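Local coordinates for T9SS C-terminal target domain-containing protein (Bacteroides cellulosilyticus, PDB 5JVK), which probably hydrolyses O-glycosidic bonds in carbohydrates, as a family 39 glycoside hydrolase of a gut symbiont, at residues Leu415-Gln421 against Leu432-Gly438. Sequence-based numbering, arbitrary orientation.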
loop_
_atom_site.group_PDB
_atom_site.type_symbol
_atom_site.label_atom_id
_atom_site.label_comp_id
_atom_site.label_asym_id
_atom_site.label_seq_id
_atom_site.Cartn_x
_atom_site.Cartn_y
_atom_site.Cartn_z
ATOM N N LEU A 415 -7.193 -12.325 -0.587
ATOM C CA LEU A 415 -6.080 -12.646 -1.503
ATOM C C LEU A 415 -5.090 -13.642 -0.912
ATOM O O LEU A 415 -4.730 -14.621 -1.563
ATOM C CB LEU A 415 -5.296 -11.385 -1.906
ATOM C CG LEU A 415 -5.781 -10.581 -3.114
ATOM C CD1 LEU A 415 -5.081 -9.231 -3.169
ATOM C CD2 LEU A 415 -5.554 -11.353 -4.408
ATOM N N LYS A 416 -4.651 -13.365 0.315
ATOM C CA LYS A 416 -3.596 -14.130 0.976
ATOM C C LYS A 416 -2.397 -14.289 0.017
ATOM O O LYS A 416 -1.886 -13.287 -0.480
ATOM C CB LYS A 416 -4.139 -15.475 1.486
ATOM C CG LYS A 416 -5.304 -15.398 2.458
ATOM C CD LYS A 416 -5.642 -16.796 2.962
ATOM C CE LYS A 416 -6.755 -16.801 3.994
ATOM N NZ LYS A 416 -8.096 -16.697 3.362
ATOM N N ASN A 417 -1.971 -15.523 -0.264
ATOM C CA ASN A 417 -0.963 -15.791 -1.278
ATOM C C ASN A 417 -1.496 -16.746 -2.341
ATOM O O ASN A 417 -0.741 -17.527 -2.925
ATOM C CB ASN A 417 0.283 -16.338 -0.594
ATOM C CG ASN A 417 1.003 -15.275 0.195
ATOM O OD1 ASN A 417 1.000 -15.271 1.425
ATOM N ND2 ASN A 417 1.601 -14.342 -0.519
ATOM N N TYR A 418 -2.799 -16.652 -2.608
ATOM C CA TYR A 418 -3.441 -17.457 -3.644
ATOM C C TYR A 418 -3.016 -16.967 -5.029
ATOM O O TYR A 418 -2.825 -15.769 -5.235
ATOM C CB TYR A 418 -4.971 -17.384 -3.522
ATOM C CG TYR A 418 -5.557 -18.007 -2.267
ATOM C CD1 TYR A 418 -5.201 -19.297 -1.868
ATOM C CD2 TYR A 418 -6.502 -17.320 -1.500
ATOM C CE1 TYR A 418 -5.750 -19.874 -0.729
ATOM C CE2 TYR A 418 -7.058 -17.890 -0.361
ATOM C CZ TYR A 418 -6.680 -19.166 0.021
ATOM O OH TYR A 418 -7.224 -19.736 1.150
ATOM N N THR A 419 -2.869 -17.898 -5.967
ATOM C CA THR A 419 -2.495 -17.568 -7.338
ATOM C C THR A 419 -3.735 -17.480 -8.230
ATOM O O THR A 419 -4.777 -18.080 -7.940
ATOM C CB THR A 419 -1.506 -18.596 -7.910
ATOM O OG1 THR A 419 -2.082 -19.905 -7.860
ATOM C CG2 THR A 419 -0.212 -18.586 -7.114
ATOM N N PHE A 420 -3.604 -16.729 -9.321
ATOM C CA PHE A 420 -4.709 -16.489 -10.246
ATOM C C PHE A 420 -5.055 -17.753 -11.034
ATOM O O PHE A 420 -4.164 -18.425 -11.547
ATOM C CB PHE A 420 -4.357 -15.341 -11.196
ATOM C CG PHE A 420 -5.360 -15.133 -12.293
ATOM C CD1 PHE A 420 -6.615 -14.605 -12.012
ATOM C CD2 PHE A 420 -5.054 -15.478 -13.609
ATOM C CE1 PHE A 420 -7.545 -14.422 -13.022
ATOM C CE2 PHE A 420 -5.980 -15.297 -14.622
ATOM C CZ PHE A 420 -7.224 -14.765 -14.327
ATOM N N GLN A 421 -6.350 -18.055 -11.125
ATOM C CA GLN A 421 -6.844 -19.267 -11.782
ATOM C C GLN A 421 -7.416 -18.983 -13.165
ATOM O O GLN A 421 -6.961 -19.556 -14.154
ATOM C CB GLN A 421 -7.931 -19.930 -10.929
ATOM C CG GLN A 421 -7.454 -20.426 -9.574
ATOM C CD GLN A 421 -6.465 -21.578 -9.679
ATOM O OE1 GLN A 421 -6.681 -22.528 -10.432
ATOM N NE2 GLN A 421 -5.374 -21.499 -8.919
ATOM N N LEU A 432 -13.204 -12.805 -11.585
ATOM C CA LEU A 432 -11.880 -13.426 -11.588
ATOM C C LEU A 432 -11.808 -14.486 -10.500
ATOM O O LEU A 432 -12.353 -14.289 -9.418
ATOM C CB LEU A 432 -10.805 -12.369 -11.324
ATOM C CG LEU A 432 -10.865 -11.057 -12.107
ATOM C CD1 LEU A 432 -9.862 -10.065 -11.540
ATOM C CD2 LEU A 432 -10.610 -11.305 -13.585
ATOM N N ALA A 433 -11.128 -15.595 -10.791
ATOM C CA ALA A 433 -10.952 -16.700 -9.839
ATOM C C ALA A 433 -9.502 -16.780 -9.365
ATOM O O ALA A 433 -8.574 -16.667 -10.166
ATOM C CB ALA A 433 -11.363 -18.013 -10.481
ATOM N N PHE A 434 -9.321 -16.971 -8.063
ATOM C CA PHE A 434 -8.006 -17.172 -7.460
ATOM C C PHE A 434 -8.037 -18.464 -6.662
ATOM O O PHE A 434 -9.111 -18.981 -6.346
ATOM C CB PHE A 434 -7.648 -16.000 -6.551
ATOM C CG PHE A 434 -7.442 -14.710 -7.284
ATOM C CD1 PHE A 434 -6.168 -14.298 -7.650
ATOM C CD2 PHE A 434 -8.525 -13.910 -7.620
ATOM C CE1 PHE A 434 -5.975 -13.106 -8.334
ATOM C CE2 PHE A 434 -8.340 -12.718 -8.302
ATOM C CZ PHE A 434 -7.063 -12.314 -8.658
ATOM N N GLY A 435 -6.863 -18.990 -6.334
ATOM C CA GLY A 435 -6.794 -20.280 -5.672
ATOM C C GLY A 435 -5.423 -20.783 -5.290
ATOM O O GLY A 435 -4.432 -20.059 -5.359
ATOM N N GLN A 436 -5.395 -22.052 -4.890
ATOM C CA GLN A 436 -4.210 -22.702 -4.342
ATOM C C GLN A 436 -4.003 -24.041 -5.037
ATOM O O GLN A 436 -4.933 -24.848 -5.115
ATOM C CB GLN A 436 -4.411 -22.921 -2.842
ATOM C CG GLN A 436 -3.148 -23.245 -2.063
ATOM C CD GLN A 436 -3.390 -23.312 -0.560
ATOM O OE1 GLN A 436 -4.532 -23.444 -0.098
ATOM N NE2 GLN A 436 -2.313 -23.220 0.214
ATOM N N ASP A 437 -2.798 -24.251 -5.570
ATOM C CA ASP A 437 -2.363 -25.549 -6.109
ATOM C C ASP A 437 -3.382 -26.201 -7.067
ATOM O O ASP A 437 -3.607 -27.413 -7.023
ATOM C CB ASP A 437 -1.992 -26.492 -4.940
ATOM C CG ASP A 437 -0.843 -25.944 -4.062
ATOM O OD1 ASP A 437 -0.234 -24.906 -4.415
ATOM O OD2 ASP A 437 -0.546 -26.561 -3.009
ATOM N N GLY A 438 -3.997 -25.381 -7.922
ATOM C CA GLY A 438 -4.967 -25.852 -8.925
ATOM C C GLY A 438 -6.451 -25.732 -8.586
ATOM O O GLY A 438 -7.287 -25.818 -9.487
HETATM O O HOH W 1 -7.187 -22.727 1.239
HETATM O O HOH W 2 -0.513 -21.741 -5.711
#
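Thr419 and Gly435 face each other as a hydrogen-bonded pair of an antiparallel beta hairpin, strands 419-425 and 429-436, and illustrate how a sheet begins after a short turn from a helix. Helix 403-415 ends, Lys416 turns the chain with a positive phi, and within a few residues the backbone is paired: Thr419 N donates to Gly435 O (2.7 Å) and Gly435 N returns a bond to Thr419 O (2.8 Å). Further along, Gln421 N reaches Ala433 O at 2.8 Å in a straighter bond. The hairpin forms one margin of the six-stranded antiparallel sheet that follows the eight-stranded parallel barrel in the chain.

The hairpin face carrying Phe420 and Phe434 packs against helix 350-366, whose Arg365 also bonds to Tyr418 O. Here Phe420 and Phe434 form a T-shaped pair, planes 70° apart, with the edge of Phe420 directed at the face of Phe434. Leu415 CD2 lies over the other face of that ring, which is thus held between a helix end and a strand. With CG anti to the backbone N (chi1 173°), Phe420 swings its CD1 edge to Phe434.

Gln421 can be followed outward over the partner backbone. Its CB sits 3.4 Å from Ala433 O, the carbonyl that its own N engages; CG rests on the peptide between Phe434 and Gly435, where the absence of a side chain on Gly435 leaves room for it. The chain then bends at chi2 (-67°), bringing NE2 beside CA and C of Gly435, with OE1 3.5 Å from Gly438 O, two acceptors that make no hydrogen bond. Across the strand end, Tyr418 lays CD1 and CE1 against Gln436 CB, and one water bridges the two side chains, donating to Gln436 OE1 (3.1 Å) and hydrogen-bonded to Tyr418 OH (3.0 Å).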